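Local coordinates for protein phytase (Citrobacter braakii, PDB 3ZHC) that belongs to branch 2 of the histidine phosphatase superfamily, with a central mixed beta-sheet packed between helices and a further helical part, at residues Val34-His39 / Thr326-Leu331; Glu120-Gly125 / Val316-Ile321; Pro223-Leu228 / Arg286-Pro291; Pro291-Ile296 / Lys422-Pro427; Gly333-Asn338 / Leu354-Trp359. The protein carries 2 engineered substitutions. All coordinates share one frame; numbering follows the deposited sequence. Where two conformers were deposited one is given.

In the fold
Contacts 1, 2 and 5 belong to the core and are wholly buried: each sets a helix against the central mixed sheet using apolar side chains. Contacts 1 and 5 share helix 325-335, which meets neighbouring strands 28-38 and 353-361, whereas contact 2 brings helix 113-126 onto strand 318-323 from the other face. Contacts 3 and 4 both use helix 282-301, meet at P291 and are partly buried, and their chemistry is polar: a water bridge in contact 3, a two-pronged salt bridge in contact 4. Contact 4 also keeps an apolar strip, where I424 reaches L335 of contact 5 and joins outer helix to core.

Contact 1: residues Val34-His39 / Thr326-Leu331; sequences VIVSRH and TNLANL
This is a buried helix-on-sheet packing contact near the centre of the chain, in the alpha/beta part of the histidine phosphatase fold: strand 28-38 of the mixed sheet rests on helix 325-335, and the RHGxRxP signature of the family starts at R38, where the strand ends. The axes of the two short segments approach to 8.3 Å and make an angle of 134°, so the helix runs broadly counter to the strand.

Three side chains carry the packing. V36 turns toward the helix and meets L331 tip to tip, its CG1 lying 3.7 Å and its CG2 3.8 Å from L331 CD1. With CG1 anti to the backbone N (chi1 179°) and CG2 beside it, both methyls straddle that one leucine methyl. L328 slides past V36 in the opposite direction and forks: its CD2 presses to 3.3 Å from V36 O, an oxygen that also bonds to the backbone of L354, while its CD1 lies 3.7 Å from R38 CB.

Only the root of R38 joins this apolar layer. Its extended chain carries the guanidinium away from the helix to salt bridges with E240, D325 and D346 and a hydrogen bond to T348 O, which would hold the group in place. The same chain lays R38 CG over the centre of the H39 ring, 3.9 Å above its plane; that ring also meets H324. S37 points away from the helix, and its OG donates to R38 O at 2.8 Å from above the carbonyl plane.

Contact 2: residues Glu120-Gly125 / Val316-Ile321; sequences EAFLAG and VSLLFI
F122 lays its ring flat over that of F320, joining helix 113-126 to one face of the central sheet in the layered alpha/beta part of the histidine phosphatase fold. The planes differ by 10° and the centroids are 3.8 Å apart, which defines a face-to-face stack. The rings are displaced: F320 CD1 sits over the centre of the F122 ring, 3.4 Å above its plane, and F122 CG over the centre of the F320 ring. F122 has CG anti to its own N (chi1 -174°), a torsion that sends the ring off the helix toward strand 318-323.

The overlap continues to the root of the side chain. F122 CB stands over the F320 face, 4.0 Å from the ring centroid and 23° off its normal, a CH-pi contact.

Other elements flank the pair: V77 and Q84 of helix 71-90 touch F122, and V107 of strand 105-109 touches F320. Residues L319 and I321 of the same strand instead meet helix 282-301, so the strand has helices over both faces. Two residues before F320, L318 comes to the edge of the F122 ring, near its plane, with CD2 at 4.2 Å from F122 CE2.

Contact 3: residues Pro223-Leu228 / Arg286-Pro291; sequences PDNVSL and RSRATP
R288 and N225 meet through a water molecule, and this bridge is the clearest bond between segments 223-228 and 286-291. The water accepts from R288 NH2 at 2.7 Å and lies 2.6 Å from N225 OD1, to which it probably donates. V226 O is also close to the water, at 2.7 Å, so more than one acceptor surrounds it.

Direct polar approach is looser. N225 OD1 lies in the guanidinium plane, at its edge, 3.5 Å from R288 NH2, and the amide and guanidinium planes are turned 52° apart. The oxygen takes a weak bond from V226 N as well, at 2.8 Å with a bent angle of 122°, so the same oxygen also faces its own strand. R288 spans the distance because its chain is extended from CG to NE; no pair of CA atoms across the contact is nearer than 10.2 Å. NH1 makes a weak bond to Q279.

Apolar packing plays little part between the segments: the V226 side chain stays 4.9 Å from the helix segment. V226 points toward helix 282-301 and also touches V162, I166 and L278, which places the two-stranded antiparallel hairpin of 220-222 and 225-227 beside helices 159-169 and 260-280.

Within the kinked helix, T290 OG1 donates to R286 O at 2.6 Å, and the same hydroxyl oxygen receives V426 N.

Joined by a long arginine and a water, hairpin and helix are coupled through polar groups at a partly buried seam, and the nearby cationic group would probably polarise the N225 carbonyl.

Contact 4: residues Pro291-Ile296 / Lys422-Pro427; sequences PLLDMI and KEIRVP
D294 OD1 receives R425 NE at 2.8 Å, the shortest polar bond of the contact, with an N-H...O angle of 164°. R425 NH2 reaches D294 OD2 at 2.9 Å, almost straight, so the arginine grips the carboxylate side-on with two nitrogens, one to each oxygen. OD1 uses its syn lone pair; OD2 is also met on the syn side, but from somewhat out of the carboxylate plane. Both oxygens lie close to the guanidinium plane, and the two planes are twisted 28° apart; with two bonds, the pairing limits rotation of either group. R425 has CG between its N and carbonyl carbon, the crowded position (chi1 70°), and bends again at chi3 to turn NE and NH2 toward D294.

The bridge ties helix 282-301, packed against the central sheet of the histidine phosphatase fold, to the end of helix 414-424, where R425 is the first residue to leave helical geometry. K422 NZ, 6.5 Å from D294 OD1, bonds instead to D297 and S418.

Beneath the charges the contact turns apolar. L293 and I424 cross at about a right angle, with L293 CD1 at 4.0 Å from I424 CG1 and 4.1 Å from I424 CD1.

Contact 5: residues Gly333-Asn338 / Leu354-Trp359; sequences GALDLN and LVFEKW. Unlike the reference sequence in segment 333-338: N338 (reference Lys).
L335 aims its CB at strand 353-361 and reaches F356 at the edge of the ring, a helix-on-sheet contact inside the alpha/beta part of the histidine phosphatase fold. From CB the chain turns to place CG anti to the carbonyl carbon (chi1 -66°), and there it divides. CD1 continues toward the strand and stops 3.8 Å from F356 CE2 and 4.0 Å from F356 CZ, in the plane of the ring, so the methyl abuts the rim and not a face. CD2 takes the other direction, to L293 of helix 282-301 and I424 of helix 414-424. One leucine thus touches a strand and two further helices. F356 comes from the opposite direction, and its ring also touches I296.

A second apolar pair forms beyond the helix end. D336, the first residue to leave helical geometry, has a positive phi of 61°, and the chain turns there so that L337 also faces the strand. L337 CD2 then lies 4.3 Å from L354 CD1, a lighter touch than that of L335. L400 covers both L335 and L337 from a loop.

The strand also bonds to its antiparallel neighbour 28-38, the backbone of F356 pairing with that of V34. Farther along it, away from the helix, W359 NE1 donates to E357 OE1 at 2.9 Å with an angle of 152°; the oxygen lies near the indole plane, and E357 OE2 pairs with K395.

Contact 1: residues Val34-His39 / Thr326-Leu331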
# COMPACT_ATOMS: atom_id res chain seq x y z
N VAL B 34 26.76 -1.32 8.79
CA VAL B 34 26.10 -1.54 10.06
C VAL B 34 24.78 -2.17 9.72
O VAL B 34 24.07 -1.66 8.87
CB VAL B 34 25.89 -0.26 10.88
CG1 VAL B 34 25.18 -0.59 12.22
CG2 VAL B 34 27.21 0.42 11.15
N ILE B 35 24.46 -3.29 10.38
CA ILE B 35 23.20 -3.98 10.23
C ILE B 35 22.48 -3.95 11.55
O ILE B 35 23.06 -4.36 12.56
CB ILE B 35 23.39 -5.45 9.78
CG1 ILE B 35 24.04 -5.52 8.40
CG2 ILE B 35 22.03 -6.21 9.76
CD1 ILE B 35 24.38 -6.98 7.92
N VAL B 36 21.23 -3.46 11.56
CA VAL B 36 20.34 -3.59 12.71
C VAL B 36 19.34 -4.66 12.28
O VAL B 36 18.52 -4.43 11.37
CB VAL B 36 19.62 -2.30 13.07
CG1 VAL B 36 18.71 -2.55 14.25
CG2 VAL B 36 20.61 -1.23 13.41
N SER B 37 19.41 -5.83 12.91
CA SER B 37 18.56 -6.98 12.58
C SER B 37 17.56 -7.28 13.66
O SER B 37 17.88 -7.19 14.86
CB SER B 37 19.41 -8.22 12.38
OG SER B 37 18.63 -9.37 12.03
N ARG B 38 16.34 -7.62 13.23
CA ARG B 38 15.37 -8.20 14.11
C ARG B 38 15.81 -9.64 14.29
O ARG B 38 16.37 -10.27 13.37
CB ARG B 38 13.95 -8.21 13.52
CG ARG B 38 12.89 -8.80 14.47
CD ARG B 38 11.56 -8.99 13.85
NE ARG B 38 10.65 -9.66 14.78
CZ ARG B 38 9.42 -10.11 14.47
NH1 ARG B 38 8.89 -9.96 13.25
NH2 ARG B 38 8.70 -10.71 15.42
N HIS B 39 15.56 -10.16 15.49
CA HIS B 39 15.76 -11.58 15.78
C HIS B 39 15.02 -12.46 14.78
O HIS B 39 14.04 -12.02 14.15
CB HIS B 39 15.26 -11.90 17.19
CG HIS B 39 13.84 -11.49 17.43
ND1 HIS B 39 12.77 -12.18 16.90
CD2 HIS B 39 13.32 -10.45 18.12
CE1 HIS B 39 11.65 -11.59 17.26
NE2 HIS B 39 11.95 -10.54 18.00
N THR B 326 10.42 -3.85 17.30
CA THR B 326 10.21 -2.54 17.91
C THR B 326 11.32 -1.57 17.51
O THR B 326 11.04 -0.44 17.15
CB THR B 326 10.12 -2.63 19.44
OG1 THR B 326 11.32 -3.21 19.96
CG2 THR B 326 8.92 -3.50 19.87
N ASN B 327 12.57 -2.05 17.54
CA ASN B 327 13.75 -1.24 17.17
C ASN B 327 13.78 -0.85 15.70
O ASN B 327 14.10 0.29 15.38
CB ASN B 327 15.06 -1.96 17.53
CG ASN B 327 15.13 -2.34 19.02
OD1 ASN B 327 15.30 -3.51 19.35
ND2 ASN B 327 14.97 -1.37 19.90
N LEU B 328 13.44 -1.80 14.80
CA LEU B 328 13.35 -1.50 13.36
C LEU B 328 12.30 -0.42 13.10
O LEU B 328 12.52 0.50 12.30
CB LEU B 328 13.00 -2.75 12.53
CG LEU B 328 13.99 -3.94 12.52
CD1 LEU B 328 13.45 -5.05 11.64
CD2 LEU B 328 15.39 -3.52 12.06
N ALA B 329 11.15 -0.55 13.78
CA ALA B 329 10.06 0.43 13.67
C ALA B 329 10.49 1.82 14.23
O ALA B 329 10.16 2.82 13.63
CB ALA B 329 8.81 -0.07 14.33
N ASN B 330 11.22 1.84 15.36
CA ASN B 330 11.75 3.11 15.95
C ASN B 330 12.70 3.79 14.98
O ASN B 330 12.64 5.00 14.79
CB ASN B 330 12.51 2.90 17.26
CG ASN B 330 11.68 2.23 18.35
OD1 ASN B 330 12.23 1.54 19.21
ND2 ASN B 330 10.36 2.41 18.32
N LEU B 331 13.60 3.01 14.38
CA LEU B 331 14.55 3.52 13.39
C LEU B 331 13.80 4.02 12.16
O LEU B 331 14.09 5.09 11.66
CB LEU B 331 15.61 2.47 13.02
CG LEU B 331 16.67 2.22 14.10
CD1 LEU B 331 17.46 0.93 13.84
CD2 LEU B 331 17.61 3.42 14.26

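Contact 2: residues Glu120-Gly125 / Val316-Ile321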
# COMPACT_ATOMS: atom_id res chain seq x y z
N GLU B 120 24.40 -15.47 17.12
CA GLU B 120 25.06 -16.77 16.90
C GLU B 120 24.75 -17.29 15.53
O GLU B 120 25.68 -17.62 14.76
CB GLU B 120 24.59 -17.80 17.96
CG GLU B 120 24.99 -19.26 17.71
CD GLU B 120 24.47 -20.16 18.76
OE1 GLU B 120 24.99 -20.12 19.89
OE2 GLU B 120 23.53 -20.93 18.47
N ALA B 121 23.46 -17.35 15.21
CA ALA B 121 22.98 -17.86 13.92
C ALA B 121 23.52 -17.05 12.73
O ALA B 121 23.89 -17.65 11.70
CB ALA B 121 21.46 -17.90 13.90
N PHE B 122 23.57 -15.72 12.86
CA PHE B 122 24.10 -14.87 11.76
C PHE B 122 25.59 -15.19 11.47
O PHE B 122 25.97 -15.30 10.31
CB PHE B 122 23.92 -13.39 12.05
CG PHE B 122 24.33 -12.50 10.90
CD1 PHE B 122 23.48 -12.31 9.81
CD2 PHE B 122 25.58 -11.84 10.91
CE1 PHE B 122 23.86 -11.47 8.72
CE2 PHE B 122 25.96 -11.01 9.84
CZ PHE B 122 25.10 -10.83 8.74
N LEU B 123 26.40 -15.34 12.53
CA LEU B 123 27.83 -15.70 12.39
C LEU B 123 28.02 -17.09 11.80
O LEU B 123 28.98 -17.31 11.04
CB LEU B 123 28.58 -15.59 13.73
CG LEU B 123 28.73 -14.17 14.27
CD1 LEU B 123 29.21 -14.16 15.75
CD2 LEU B 123 29.68 -13.34 13.34
N ALA B 124 27.12 -18.03 12.14
CA ALA B 124 27.17 -19.40 11.59
C ALA B 124 27.06 -19.41 10.05
O ALA B 124 27.61 -20.30 9.38
CB ALA B 124 26.07 -20.29 12.20
N GLY B 125 26.35 -18.42 9.51
CA GLY B 125 26.24 -18.22 8.07
C GLY B 125 27.38 -17.39 7.50
O GLY B 125 27.94 -17.75 6.46
N VAL B 316 34.86 -1.09 12.40
CA VAL B 316 34.85 -2.45 11.89
C VAL B 316 34.18 -2.40 10.54
O VAL B 316 33.42 -1.45 10.27
CB VAL B 316 34.11 -3.43 12.85
CG1 VAL B 316 34.87 -3.55 14.21
CG2 VAL B 316 32.67 -3.00 13.06
N SER B 317 34.44 -3.39 9.69
CA SER B 317 33.84 -3.44 8.35
C SER B 317 32.36 -3.80 8.39
O SER B 317 31.58 -3.33 7.57
CB SER B 317 34.59 -4.43 7.43
OG SER B 317 35.96 -4.09 7.31
N LEU B 318 32.00 -4.67 9.34
CA LEU B 318 30.62 -5.11 9.55
C LEU B 318 30.32 -5.16 11.03
O LEU B 318 30.94 -5.92 11.76
CB LEU B 318 30.41 -6.49 8.92
CG LEU B 318 29.05 -7.19 9.12
CD1 LEU B 318 27.92 -6.35 8.55
CD2 LEU B 318 29.07 -8.57 8.49
N LEU B 319 29.37 -4.32 11.47
CA LEU B 319 28.83 -4.34 12.83
C LEU B 319 27.40 -4.85 12.67
O LEU B 319 26.59 -4.18 12.04
CB LEU B 319 28.86 -2.95 13.46
CG LEU B 319 28.22 -2.76 14.85
CD1 LEU B 319 28.94 -3.56 15.92
CD2 LEU B 319 28.16 -1.27 15.25
N PHE B 320 27.10 -6.03 13.23
CA PHE B 320 25.76 -6.63 13.16
C PHE B 320 25.14 -6.49 14.53
O PHE B 320 25.73 -6.91 15.52
CB PHE B 320 25.87 -8.10 12.75
CG PHE B 320 24.55 -8.82 12.66
CD1 PHE B 320 23.81 -8.81 11.48
CD2 PHE B 320 24.04 -9.53 13.78
CE1 PHE B 320 22.58 -9.48 11.39
CE2 PHE B 320 22.79 -10.21 13.69
CZ PHE B 320 22.07 -10.19 12.50
N ILE B 321 23.94 -5.89 14.59
CA ILE B 321 23.24 -5.62 15.86
C ILE B 321 21.89 -6.37 15.86
O ILE B 321 21.03 -6.08 15.02
CB ILE B 321 23.04 -4.11 16.11
CG1 ILE B 321 24.38 -3.36 16.02
CG2 ILE B 321 22.39 -3.87 17.49
CD1 ILE B 321 24.29 -1.88 16.38

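Contact 3: residues Pro223-Leu228 / Arg286-Pro291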
# COMPACT_ATOMS: atom_id res chain seq x y z
N PRO B 223 5.29 7.23 31.64
CA PRO B 223 6.62 7.81 31.34
C PRO B 223 7.62 6.88 30.66
O PRO B 223 8.49 7.36 29.95
CB PRO B 223 7.15 8.22 32.73
CG PRO B 223 5.89 8.53 33.50
CD PRO B 223 4.91 7.46 33.05
N ASP B 224 7.49 5.56 30.87
CA ASP B 224 8.41 4.57 30.26
C ASP B 224 7.76 3.66 29.21
O ASP B 224 8.42 2.80 28.68
CB ASP B 224 9.16 3.74 31.35
CG ASP B 224 8.24 3.13 32.37
OD1 ASP B 224 7.22 2.52 31.99
OD2 ASP B 224 8.53 3.28 33.60
N ASN B 225 6.47 3.86 28.89
CA ASN B 225 5.80 2.93 27.99
C ASN B 225 4.55 3.46 27.34
O ASN B 225 3.85 4.30 27.92
CB ASN B 225 5.45 1.64 28.79
CG ASN B 225 5.12 0.45 27.91
OD1 ASN B 225 5.41 0.42 26.69
ND2 ASN B 225 4.50 -0.56 28.52
N VAL B 226 4.28 2.95 26.13
CA VAL B 226 3.09 3.28 25.37
C VAL B 226 2.44 1.98 24.89
O VAL B 226 3.13 1.04 24.49
CB VAL B 226 3.44 4.20 24.17
CG1 VAL B 226 2.26 4.40 23.28
CG2 VAL B 226 3.95 5.56 24.67
N SER B 227 1.11 1.92 24.95
CA SER B 227 0.36 0.74 24.49
C SER B 227 -1.03 1.11 24.05
O SER B 227 -1.57 2.13 24.45
CB SER B 227 0.30 -0.31 25.60
OG SER B 227 -0.50 0.11 26.65
N LEU B 228 -1.60 0.24 23.21
CA LEU B 228 -2.97 0.38 22.72
C LEU B 228 -3.70 -0.96 22.96
O LEU B 228 -3.91 -1.76 22.01
CB LEU B 228 -2.96 0.78 21.24
CG LEU B 228 -4.30 1.02 20.54
CD1 LEU B 228 -5.19 2.02 21.31
CD2 LEU B 228 -4.04 1.48 19.12
N ARG B 286 11.88 8.77 18.20
CA ARG B 286 13.07 9.62 18.43
C ARG B 286 13.79 9.24 19.69
O ARG B 286 15.00 9.03 19.68
CB ARG B 286 12.70 11.11 18.49
CG ARG B 286 12.41 11.76 17.17
CD ARG B 286 12.09 13.28 17.34
NE ARG B 286 13.26 14.03 17.87
CZ ARG B 286 13.31 14.80 18.98
NH1 ARG B 286 12.24 15.02 19.76
NH2 ARG B 286 14.47 15.39 19.30
N SER B 287 13.06 9.15 20.79
CA SER B 287 13.63 8.76 22.09
C SER B 287 14.18 7.32 22.06
O SER B 287 15.31 7.09 22.46
CB SER B 287 12.58 8.87 23.18
OG SER B 287 12.07 10.21 23.25
N ARG B 288 13.36 6.38 21.58
CA ARG B 288 13.71 4.94 21.58
C ARG B 288 14.83 4.57 20.63
O ARG B 288 15.62 3.70 20.94
CB ARG B 288 12.47 4.06 21.32
CG ARG B 288 11.61 3.83 22.51
CD ARG B 288 10.35 3.03 22.18
NE ARG B 288 9.58 2.63 23.38
CZ ARG B 288 8.29 2.23 23.41
NH1 ARG B 288 7.55 2.17 22.28
NH2 ARG B 288 7.72 1.90 24.58
N ALA B 289 14.89 5.23 19.47
CA ALA B 289 15.95 4.96 18.46
C ALA B 289 17.28 5.66 18.74
O ALA B 289 18.26 5.35 18.06
CB ALA B 289 15.45 5.35 17.05
N THR B 290 17.34 6.59 19.71
CA THR B 290 18.56 7.45 19.93
C THR B 290 19.89 6.66 20.15
O THR B 290 20.88 6.92 19.42
CB THR B 290 18.32 8.57 21.04
OG1 THR B 290 17.44 9.57 20.51
CG2 THR B 290 19.63 9.23 21.46
N PRO B 291 19.92 5.70 21.12
CA PRO B 291 21.14 4.90 21.32
C PRO B 291 21.60 4.15 20.06
O PRO B 291 22.78 4.16 19.77
CB PRO B 291 20.73 3.92 22.41
CG PRO B 291 19.69 4.57 23.12
CD PRO B 291 18.91 5.36 22.13
O HOH W 1 5.64 0.24 24.07

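Contact 4: residues Pro291-Ile296 / Lys422-Pro427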
# COMPACT_ATOMS: atom_id res chain seq x y z
N PRO B 291 19.92 5.70 21.12
CA PRO B 291 21.14 4.90 21.32
C PRO B 291 21.60 4.15 20.06
O PRO B 291 22.78 4.16 19.77
CB PRO B 291 20.73 3.92 22.41
CG PRO B 291 19.69 4.57 23.12
CD PRO B 291 18.91 5.36 22.13
N LEU B 292 20.68 3.52 19.34
CA LEU B 292 21.02 2.81 18.09
C LEU B 292 21.51 3.78 16.99
O LEU B 292 22.50 3.49 16.31
CB LEU B 292 19.86 1.93 17.59
CG LEU B 292 19.75 0.57 18.31
CD1 LEU B 292 18.37 -0.06 18.09
CD2 LEU B 292 20.87 -0.39 17.86
N LEU B 293 20.82 4.92 16.85
CA LEU B 293 21.27 5.99 15.93
C LEU B 293 22.68 6.50 16.27
O LEU B 293 23.50 6.70 15.36
CB LEU B 293 20.27 7.15 15.91
CG LEU B 293 18.92 6.80 15.23
CD1 LEU B 293 17.89 7.85 15.53
CD2 LEU B 293 19.11 6.62 13.73
N ASP B 294 22.97 6.68 17.57
CA ASP B 294 24.32 7.11 18.05
C ASP B 294 25.39 6.08 17.73
O ASP B 294 26.49 6.45 17.31
CB ASP B 294 24.32 7.40 19.56
CG ASP B 294 23.56 8.69 19.93
OD1 ASP B 294 23.18 9.51 19.04
OD2 ASP B 294 23.34 8.88 21.15
N MET B 295 25.06 4.79 17.95
CA MET B 295 25.95 3.66 17.61
C MET B 295 26.20 3.60 16.11
O MET B 295 27.35 3.51 15.69
CB MET B 295 25.33 2.33 18.08
CG MET B 295 26.21 1.04 17.89
SD MET B 295 27.76 1.06 18.85
CE MET B 295 27.12 0.92 20.51
N ILE B 296 25.13 3.66 15.32
CA ILE B 296 25.22 3.64 13.84
C ILE B 296 26.11 4.77 13.33
O ILE B 296 26.96 4.56 12.45
CB ILE B 296 23.83 3.74 13.17
CG1 ILE B 296 23.00 2.48 13.40
CG2 ILE B 296 23.95 3.99 11.65
CD1 ILE B 296 21.50 2.72 13.27
N LYS B 422 21.77 13.99 14.14
CA LYS B 422 21.80 15.06 15.17
C LYS B 422 20.44 15.74 15.36
O LYS B 422 20.05 16.04 16.49
CB LYS B 422 22.82 16.16 14.83
CG LYS B 422 24.29 15.75 14.72
CD LYS B 422 24.78 14.96 15.92
CE LYS B 422 24.96 13.50 15.61
NZ LYS B 422 26.20 13.32 14.80
N GLU B 423 19.75 15.98 14.25
CA GLU B 423 18.45 16.65 14.29
C GLU B 423 17.38 15.83 14.98
O GLU B 423 16.64 16.35 15.82
CB GLU B 423 18.01 17.02 12.86
CG GLU B 423 16.68 17.82 12.82
CD GLU B 423 16.43 18.47 11.49
OE1 GLU B 423 17.36 19.16 10.97
OE2 GLU B 423 15.31 18.32 10.96
N ILE B 424 17.30 14.55 14.64
CA ILE B 424 16.26 13.65 15.18
C ILE B 424 16.54 13.10 16.61
O ILE B 424 15.60 12.84 17.34
CB ILE B 424 15.94 12.47 14.16
CG1 ILE B 424 17.11 11.49 14.02
CG2 ILE B 424 15.52 13.05 12.81
CD1 ILE B 424 17.08 10.64 12.69
N ARG B 425 17.81 12.95 16.99
CA ARG B 425 18.15 12.33 18.30
C ARG B 425 17.66 13.14 19.51
O ARG B 425 17.59 14.35 19.46
CB ARG B 425 19.66 12.08 18.43
CG ARG B 425 20.51 13.32 18.56
CD ARG B 425 21.97 12.99 18.52
NE ARG B 425 22.40 12.15 19.63
CZ ARG B 425 22.67 12.58 20.87
NH1 ARG B 425 22.55 13.88 21.21
NH2 ARG B 425 23.07 11.71 21.78
N VAL B 426 17.33 12.42 20.59
CA VAL B 426 16.90 13.01 21.84
C VAL B 426 18.10 12.87 22.79
O VAL B 426 18.38 11.77 23.24
CB VAL B 426 15.64 12.30 22.39
CG1 VAL B 426 15.21 12.89 23.74
CG2 VAL B 426 14.52 12.39 21.37
N PRO B 427 18.81 14.00 23.10
CA PRO B 427 20.06 13.92 23.93
C PRO B 427 19.87 13.28 25.33
O PRO B 427 20.79 12.62 25.85
CB PRO B 427 20.53 15.39 24.02
CG PRO B 427 19.37 16.19 23.67
CD PRO B 427 18.51 15.40 22.74

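Contact 5: residues Gly333-Asn338 / Leu354-Trp359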
# COMPACT_ATOMS: atom_id res chain seq x y z
N GLY B 333 10.64 5.11 11.93
CA GLY B 333 9.91 6.34 12.27
C GLY B 333 10.79 7.56 12.51
O GLY B 333 10.44 8.65 12.11
N ALA B 334 11.93 7.36 13.19
CA ALA B 334 12.89 8.44 13.49
C ALA B 334 13.55 8.99 12.22
O ALA B 334 13.64 10.20 12.04
CB ALA B 334 13.95 7.96 14.47
N LEU B 335 13.99 8.08 11.34
CA LEU B 335 14.63 8.44 10.05
C LEU B 335 13.61 8.74 8.92
O LEU B 335 14.01 9.13 7.84
CB LEU B 335 15.59 7.33 9.60
CG LEU B 335 16.84 7.08 10.45
CD1 LEU B 335 17.53 5.84 9.99
CD2 LEU B 335 17.79 8.27 10.38
N ASP B 336 12.33 8.56 9.20
CA ASP B 336 11.24 8.75 8.25
C ASP B 336 11.37 7.81 7.00
O ASP B 336 11.16 8.23 5.84
CB ASP B 336 11.10 10.26 7.86
CG ASP B 336 9.65 10.64 7.40
OD1 ASP B 336 8.74 9.77 7.41
OD2 ASP B 336 9.42 11.81 7.03
N LEU B 337 11.72 6.55 7.28
CA LEU B 337 11.84 5.51 6.27
C LEU B 337 10.52 4.81 6.16
O LEU B 337 10.00 4.28 7.16
CB LEU B 337 12.93 4.49 6.66
CG LEU B 337 14.40 4.75 6.31
CD1 LEU B 337 14.72 6.22 6.05
CD2 LEU B 337 15.30 4.18 7.41
N ASN B 338 9.97 4.80 4.94
CA ASN B 338 8.72 4.13 4.64
C ASN B 338 8.99 3.04 3.62
O ASN B 338 9.76 3.26 2.67
CB ASN B 338 7.69 5.12 4.11
CG ASN B 338 7.40 6.23 5.10
OD1 ASN B 338 6.75 6.01 6.14
ND2 ASN B 338 7.87 7.46 4.78
N LEU B 354 17.94 -3.87 8.56
CA LEU B 354 18.05 -2.51 8.11
C LEU B 354 19.57 -2.36 7.95
O LEU B 354 20.33 -2.49 8.92
CB LEU B 354 17.45 -1.57 9.12
CG LEU B 354 17.22 -0.10 8.77
CD1 LEU B 354 16.50 0.09 7.42
CD2 LEU B 354 16.44 0.59 9.91
N VAL B 355 20.02 -2.12 6.71
CA VAL B 355 21.46 -2.11 6.37
C VAL B 355 21.93 -0.70 6.02
O VAL B 355 21.40 -0.09 5.11
CB VAL B 355 21.74 -3.09 5.19
CG1 VAL B 355 23.21 -3.11 4.83
CG2 VAL B 355 21.26 -4.49 5.54
N PHE B 356 22.93 -0.22 6.75
CA PHE B 356 23.55 1.09 6.54
C PHE B 356 24.94 0.82 5.95
O PHE B 356 25.81 0.29 6.65
CB PHE B 356 23.64 1.87 7.84
CG PHE B 356 22.30 2.12 8.49
CD1 PHE B 356 21.73 1.17 9.36
CD2 PHE B 356 21.60 3.30 8.25
CE1 PHE B 356 20.47 1.41 9.98
CE2 PHE B 356 20.34 3.54 8.86
CZ PHE B 356 19.78 2.59 9.73
N GLU B 357 25.14 1.19 4.68
CA GLU B 357 26.38 0.96 3.94
C GLU B 357 27.14 2.25 3.71
O GLU B 357 26.57 3.21 3.26
CB GLU B 357 26.06 0.35 2.58
CG GLU B 357 25.49 -1.06 2.62
CD GLU B 357 24.87 -1.49 1.30
OE1 GLU B 357 25.05 -0.80 0.28
OE2 GLU B 357 24.19 -2.54 1.29
N LYS B 358 28.44 2.26 4.04
CA LYS B 358 29.34 3.40 3.78
C LYS B 358 30.13 3.11 2.50
O LYS B 358 30.97 2.20 2.47
CB LYS B 358 30.29 3.65 4.94
CG LYS B 358 31.16 4.92 4.79
CD LYS B 358 32.00 5.11 6.00
CE LYS B 358 32.92 6.27 5.88
NZ LYS B 358 33.90 6.31 7.03
N TRP B 359 29.85 3.90 1.45
CA TRP B 359 30.52 3.81 0.16
C TRP B 359 31.47 4.99 -0.02
O TRP B 359 31.11 6.14 0.31
CB TRP B 359 29.50 3.80 -0.97
CG TRP B 359 28.67 2.60 -1.02
CD1 TRP B 359 27.50 2.38 -0.35
CD2 TRP B 359 28.92 1.43 -1.79
NE1 TRP B 359 27.00 1.13 -0.65
CE2 TRP B 359 27.85 0.52 -1.54
CE3 TRP B 359 29.94 1.04 -2.68
CZ2 TRP B 359 27.78 -0.75 -2.14
CZ3 TRP B 359 29.87 -0.23 -3.29
CH2 TRP B 359 28.80 -1.11 -3.01